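Local coordinates for protein Csc2 (Thermofilum pendens, PDB 4TXD) that probably binds CRISPR RNA as the Cas7-family backbone subunit of a type I-D interference complex, and binds a zinc ion, at residues Ile53-Leu58 / Gly243-Val248; Tyr290-Ala295 / Leu321-Val326. All coordinates share one frame; numbering follows the deposited sequence.

Contact 1 pairs two central strands of the antiparallel sheet, and contact 2 packs a loop against the turn that leaves helix 307-321, on the sheet face that carries Glu-54 and Arg-244. Their centres lie about 8 Å apart, and Glu-54 joins them. Its OE1 is 2.8 Å from Ser-292 OG and its OE2 3.2 Å from Thr-293 N, both probable hydrogen bonds, so the carboxylate that meets Arg-244 in contact 1 appears also to hold the loop of contact 2. Ala-291 packs over the same charged cluster, its CB 3.2 Å from Glu-246 OE2. Neither contact reaches the zinc site of Cys-146, Asp-165, Cys-168 and Cys-171.

Contact 1. Residues Ile53-Leu58 / Gly243-Val248; sequences IEVVFL and GRAELV
Glu-54 and Arg-244 meet on one face of an antiparallel strand pair whose backbones are joined by six hydrogen bonds, two each at Ile-53/Leu-247, Val-55/Ala-245 and Phe-57/Gly-243. The arginine leaves its strand with CG anti to the backbone N (chi1 -174°). Arg-244 CB lies 3.9 Å from Val-55 O. Arg-244 CG rests 4.1 Å from Val-56 CG2. Arg-244 CD passes 3.8 Å from Glu-54 OE2, and a bend at chi3 then carries the guanidinium toward Glu-246. NE turns to Asp-200, while NH1 gives a bent bond to Glu-54 OE2 (2.8 Å), the two planes 78° apart. NH1 and NH2 together grip Glu-246 OE2 end-on, near the guanidinium plane; Arg-52 is a second partner of Glu-246, at OE1. A methionine in its place would probably leave Glu-54, Glu-246 and Asp-200 without the guanidinium they share. The other face is apolar: Val-55 CG1 touches Ala-245 CB at 3.5 Å and Leu-247 CD1 at 3.7 Å, small and branched groups that fit beneath helix 252-263. Phe-57 lays its ring over Gly-243, whose CA makes a CH-pi contact 3.8 Å from the centroid; a CB there would run into CZ. Such a pairing of neighbouring central strands, with a helix packed on the apolar face, fits the antiparallel sheet of the RRM-like Cas7 fold.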
loop_
_atom_site.group_PDB
_atom_site.type_symbol
_atom_site.label_atom_id
_atom_site.label_comp_id
_atom_site.label_asym_id
_atom_site.label_seq_id
_atom_site.Cartn_x
_atom_site.Cartn_y
_atom_site.Cartn_z
ATOM N N ILE A 53 -1.352 -5.949 -11.969
ATOM C CA ILE A 53 -2.632 -6.265 -11.382
ATOM C C ILE A 53 -3.235 -4.975 -10.823
ATOM O O ILE A 53 -2.649 -4.333 -9.948
ATOM C CB ILE A 53 -2.483 -7.315 -10.295
ATOM C CG1 ILE A 53 -1.907 -8.601 -10.918
ATOM C CG2 ILE A 53 -3.825 -7.566 -9.589
ATOM C CD1 ILE A 53 -1.604 -9.689 -9.915
ATOM N N GLU A 54 -4.376 -4.578 -11.371
ATOM C CA GLU A 54 -5.157 -3.470 -10.814
ATOM C C GLU A 54 -6.008 -3.918 -9.633
ATOM O O GLU A 54 -6.681 -4.950 -9.707
ATOM C CB GLU A 54 -6.082 -2.865 -11.865
ATOM C CG GLU A 54 -5.420 -2.055 -12.936
ATOM C CD GLU A 54 -6.420 -1.628 -13.981
ATOM O OE1 GLU A 54 -6.846 -2.496 -14.768
ATOM O OE2 GLU A 54 -6.790 -0.434 -14.009
ATOM N N VAL A 55 -5.991 -3.145 -8.549
ATOM C CA VAL A 55 -6.924 -3.376 -7.457
ATOM C C VAL A 55 -7.760 -2.111 -7.202
ATOM O O VAL A 55 -7.219 -1.007 -7.074
ATOM C CB VAL A 55 -6.200 -3.824 -6.164
ATOM C CG1 VAL A 55 -5.148 -2.835 -5.755
ATOM C CG2 VAL A 55 -7.192 -4.026 -5.043
ATOM N N VAL A 56 -9.082 -2.270 -7.182
ATOM C CA VAL A 56 -9.989 -1.147 -6.925
ATOM C C VAL A 56 -10.634 -1.363 -5.579
ATOM O O VAL A 56 -11.060 -2.481 -5.252
ATOM C CB VAL A 56 -11.065 -1.003 -8.027
ATOM C CG1 VAL A 56 -12.116 0.053 -7.649
ATOM C CG2 VAL A 56 -10.416 -0.633 -9.346
ATOM N N PHE A 57 -10.696 -0.298 -4.787
ATOM C CA PHE A 57 -11.152 -0.397 -3.426
ATOM C C PHE A 57 -11.904 0.854 -2.982
ATOM O O PHE A 57 -11.866 1.895 -3.648
ATOM C CB PHE A 57 -9.965 -0.681 -2.480
ATOM C CG PHE A 57 -8.870 0.373 -2.512
ATOM C CD1 PHE A 57 -7.865 0.337 -3.479
ATOM C CD2 PHE A 57 -8.829 1.373 -1.549
ATOM C CE1 PHE A 57 -6.849 1.312 -3.497
ATOM C CE2 PHE A 57 -7.819 2.351 -1.555
ATOM C CZ PHE A 57 -6.826 2.312 -2.532
ATOM N N LEU A 58 -12.585 0.737 -1.861
ATOM C CA LEU A 58 -13.284 1.834 -1.243
ATOM C C LEU A 58 -12.678 2.165 0.098
ATOM O O LEU A 58 -12.318 1.305 0.824
ATOM C CB LEU A 58 -14.751 1.486 -1.024
ATOM C CG LEU A 58 -15.622 1.242 -2.232
ATOM C CD1 LEU A 58 -17.052 0.940 -1.840
ATOM C CD2 LEU A 58 -15.527 2.375 -3.219
ATOM N N GLY A 243 -10.607 4.253 -4.598
ATOM C CA GLY A 243 -9.171 4.077 -4.736
ATOM C C GLY A 243 -8.801 3.027 -5.762
ATOM O O GLY A 243 -9.598 2.143 -6.086
ATOM N N ARG A 244 -7.590 3.144 -6.295
ATOM C CA ARG A 244 -7.052 2.152 -7.221
ATOM C C ARG A 244 -5.545 2.055 -7.008
ATOM O O ARG A 244 -4.872 3.071 -6.784
ATOM C CB ARG A 244 -7.358 2.521 -8.678
ATOM C CG ARG A 244 -6.949 1.452 -9.713
ATOM C CD ARG A 244 -7.078 1.977 -11.140
ATOM N NE ARG A 244 -5.949 2.840 -11.473
ATOM C CZ ARG A 244 -4.932 2.490 -12.253
ATOM N NH1 ARG A 244 -4.908 1.289 -12.838
ATOM N NH2 ARG A 244 -3.949 3.353 -12.468
ATOM N N ALA A 245 -5.022 0.834 -7.078
ATOM C CA ALA A 245 -3.581 0.619 -7.040
ATOM C C ALA A 245 -3.160 -0.338 -8.142
ATOM O O ALA A 245 -3.948 -1.182 -8.585
ATOM C CB ALA A 245 -3.148 0.096 -5.676
ATOM N N GLU A 246 -1.930 -0.169 -8.619
ATOM C CA GLU A 246 -1.339 -1.123 -9.554
ATOM C C GLU A 246 -0.219 -1.897 -8.854
ATOM O O GLU A 246 0.679 -1.306 -8.247
ATOM C CB GLU A 246 -0.815 -0.410 -10.805
ATOM C CG GLU A 246 -1.932 0.070 -11.718
ATOM C CD GLU A 246 -1.408 0.687 -13.000
ATOM O OE1 GLU A 246 -0.185 0.590 -13.254
ATOM O OE2 GLU A 246 -2.214 1.276 -13.750
ATOM N N LEU A 247 -0.315 -3.221 -8.907
ATOM C CA LEU A 247 0.615 -4.118 -8.220
ATOM C C LEU A 247 1.417 -4.852 -9.286
ATOM O O LEU A 247 0.842 -5.538 -10.120
ATOM C CB LEU A 247 -0.132 -5.111 -7.320
ATOM C CG LEU A 247 -0.593 -4.612 -5.947
ATOM C CD1 LEU A 247 -1.462 -3.359 -6.040
ATOM C CD2 LEU A 247 -1.335 -5.720 -5.189
ATOM N N VAL A 248 2.735 -4.670 -9.287
ATOM C CA VAL A 248 3.568 -5.251 -10.342
ATOM C C VAL A 248 4.689 -6.121 -9.771
ATOM O O VAL A 248 5.234 -5.826 -8.707
ATOM C CB VAL A 248 4.198 -4.149 -11.248
ATOM C CG1 VAL A 248 3.118 -3.375 -11.981
ATOM C CG2 VAL A 248 5.032 -3.200 -10.429
#

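Contact 2. Residues Tyr290-Ala295 / Leu321-Val326; sequences YASTTA and LGFTPV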
loop_
_atom_site.group_PDB
_atom_site.type_symbol
_atom_site.label_atom_id
_atom_site.label_comp_id
_atom_site.label_asym_id
_atom_site.label_seq_id
_atom_site.Cartn_x
_atom_site.Cartn_y
_atom_site.Cartn_z
ATOM N N TYR A 290 -2.054 -3.532 -19.836
ATOM C CA TYR A 290 -2.397 -2.131 -19.620
ATOM C C TYR A 290 -3.562 -1.981 -18.642
ATOM O O TYR A 290 -4.417 -2.861 -18.535
ATOM C CB TYR A 290 -2.742 -1.451 -20.941
ATOM C CG TYR A 290 -1.629 -1.485 -21.970
ATOM C CD1 TYR A 290 -0.494 -0.695 -21.824
ATOM C CD2 TYR A 290 -1.720 -2.298 -23.095
ATOM C CE1 TYR A 290 0.523 -0.720 -22.765
ATOM C CE2 TYR A 290 -0.707 -2.329 -24.041
ATOM C CZ TYR A 290 0.410 -1.536 -23.872
ATOM O OH TYR A 290 1.418 -1.564 -24.809
ATOM N N ALA A 291 -3.582 -0.862 -17.930
ATOM C CA ALA A 291 -4.643 -0.579 -16.971
ATOM C C ALA A 291 -5.969 -0.384 -17.693
ATOM O O ALA A 291 -6.003 0.115 -18.812
ATOM C CB ALA A 291 -4.298 0.652 -16.150
ATOM N N SER A 292 -7.062 -0.773 -17.053
ATOM C CA SER A 292 -8.361 -0.656 -17.688
ATOM C C SER A 292 -9.151 0.546 -17.162
ATOM O O SER A 292 -10.136 0.955 -17.775
ATOM C CB SER A 292 -9.155 -1.946 -17.492
ATOM O OG SER A 292 -9.327 -2.226 -16.114
ATOM N N THR A 293 -8.715 1.126 -16.047
ATOM C CA THR A 293 -9.464 2.241 -15.453
ATOM C C THR A 293 -8.574 3.090 -14.537
ATOM O O THR A 293 -7.378 2.826 -14.426
ATOM C CB THR A 293 -10.707 1.727 -14.680
ATOM O OG1 THR A 293 -11.528 2.838 -14.296
ATOM C CG2 THR A 293 -10.324 0.913 -13.446
ATOM N N THR A 294 -9.138 4.133 -13.928
ATOM C CA THR A 294 -8.398 4.962 -12.968
ATOM C C THR A 294 -9.347 5.366 -11.859
ATOM O O THR A 294 -10.556 5.456 -12.084
ATOM C CB THR A 294 -7.788 6.260 -13.590
ATOM O OG1 THR A 294 -8.831 7.192 -13.907
ATOM C CG2 THR A 294 -6.936 5.977 -14.849
ATOM N N ALA A 295 -8.825 5.648 -10.686
ATOM C CA ALA A 295 -9.658 6.075 -9.598
ATOM C C ALA A 295 -10.435 7.343 -9.963
ATOM O O ALA A 295 -11.578 7.460 -9.668
ATOM C CB ALA A 295 -8.834 6.312 -8.367
ATOM N N LEU A 321 -15.884 -4.215 -16.800
ATOM C CA LEU A 321 -14.485 -3.959 -17.142
ATOM C C LEU A 321 -13.647 -5.237 -17.137
ATOM O O LEU A 321 -12.484 -5.222 -17.539
ATOM C CB LEU A 321 -13.875 -2.933 -16.179
ATOM C CG LEU A 321 -14.177 -1.465 -16.491
ATOM C CD1 LEU A 321 -13.575 -0.551 -15.429
ATOM C CD2 LEU A 321 -13.661 -1.108 -17.865
ATOM N N GLY A 322 -14.235 -6.333 -16.669
ATOM C CA GLY A 322 -13.561 -7.616 -16.682
ATOM C C GLY A 322 -12.783 -7.900 -15.414
ATOM O O GLY A 322 -11.879 -8.733 -15.415
ATOM N N PHE A 323 -13.131 -7.196 -14.338
ATOM C CA PHE A 323 -12.535 -7.416 -13.022
ATOM C C PHE A 323 -13.090 -8.660 -12.344
ATOM O O PHE A 323 -14.269 -8.979 -12.478
ATOM C CB PHE A 323 -12.782 -6.208 -12.105
ATOM C CG PHE A 323 -11.784 -5.095 -12.265
ATOM C CD1 PHE A 323 -11.768 -4.305 -13.409
ATOM C CD2 PHE A 323 -10.889 -4.812 -11.238
ATOM C CE1 PHE A 323 -10.849 -3.268 -13.551
ATOM C CE2 PHE A 323 -9.971 -3.783 -11.362
ATOM C CZ PHE A 323 -9.943 -3.006 -12.523
ATOM N N THR A 324 -12.234 -9.348 -11.597
ATOM C CA THR A 324 -12.662 -10.436 -10.740
ATOM C C THR A 324 -13.057 -9.877 -9.393
ATOM O O THR A 324 -12.234 -9.251 -8.724
ATOM C CB THR A 324 -11.554 -11.475 -10.541
ATOM O OG1 THR A 324 -11.149 -11.981 -11.816
ATOM C CG2 THR A 324 -12.032 -12.602 -9.644
ATOM N N PRO A 325 -14.317 -10.097 -8.989
ATOM C CA PRO A 325 -14.793 -9.558 -7.716
ATOM C C PRO A 325 -13.978 -10.109 -6.576
ATOM O O PRO A 325 -13.476 -11.225 -6.674
ATOM C CB PRO A 325 -16.251 -10.038 -7.640
ATOM C CG PRO A 325 -16.325 -11.178 -8.594
ATOM C CD PRO A 325 -15.362 -10.861 -9.691
ATOM N N VAL A 326 -13.819 -9.321 -5.521
ATOM C CA VAL A 326 -13.178 -9.811 -4.315
ATOM C C VAL A 326 -14.143 -9.716 -3.151
ATOM O O VAL A 326 -14.771 -8.677 -2.935
ATOM C CB VAL A 326 -11.901 -9.026 -3.989
ATOM C CG1 VAL A 326 -11.383 -9.404 -2.601
ATOM C CG2 VAL A 326 -10.843 -9.254 -5.067
#
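Leu-321 and Phe-323 receive Thr-293 and Ser-292 of the loop by van der Waals contact, without a hydrogen bond between the two segments. The apolar part centres on Leu-321, whose CD1 sits 3.7 Å from Thr-293 CB and 4.1 Å from its CG2, the two side chains crossing at about a right angle. Thr-293 CG2 also comes within 4.0 Å of Phe-323 CZ. A threonine suits this place because its methyl serves both neighbours: OG1 is anti to the backbone N (chi1 -171°), which leaves CG2 between that N and the carbonyl carbon. The polar part is Ser-292, whose OG lies at the edge of the phenylalanine ring, near its plane, 3.2 Å from CE1. That hydroxyl has its hydrogen-bond partner in Glu-54, so the small residue can be held by the carboxylate while it abuts the ring rim. Between the two receiving side chains Gly-322 makes the Schellman turn that ends helix 307-321, its positive phi (91°) suiting a residue without CB, since any CB would crowd the carbonyl O before it. The loop that precedes helix 295-301 therefore packs on the turn that follows helix 307-321, with Phe-323 lying on Glu-54 and Val-56 of strand 52-61 and Lys-286 of strand 277-288, beside which Thr-324 begins the short edge strand 324-325.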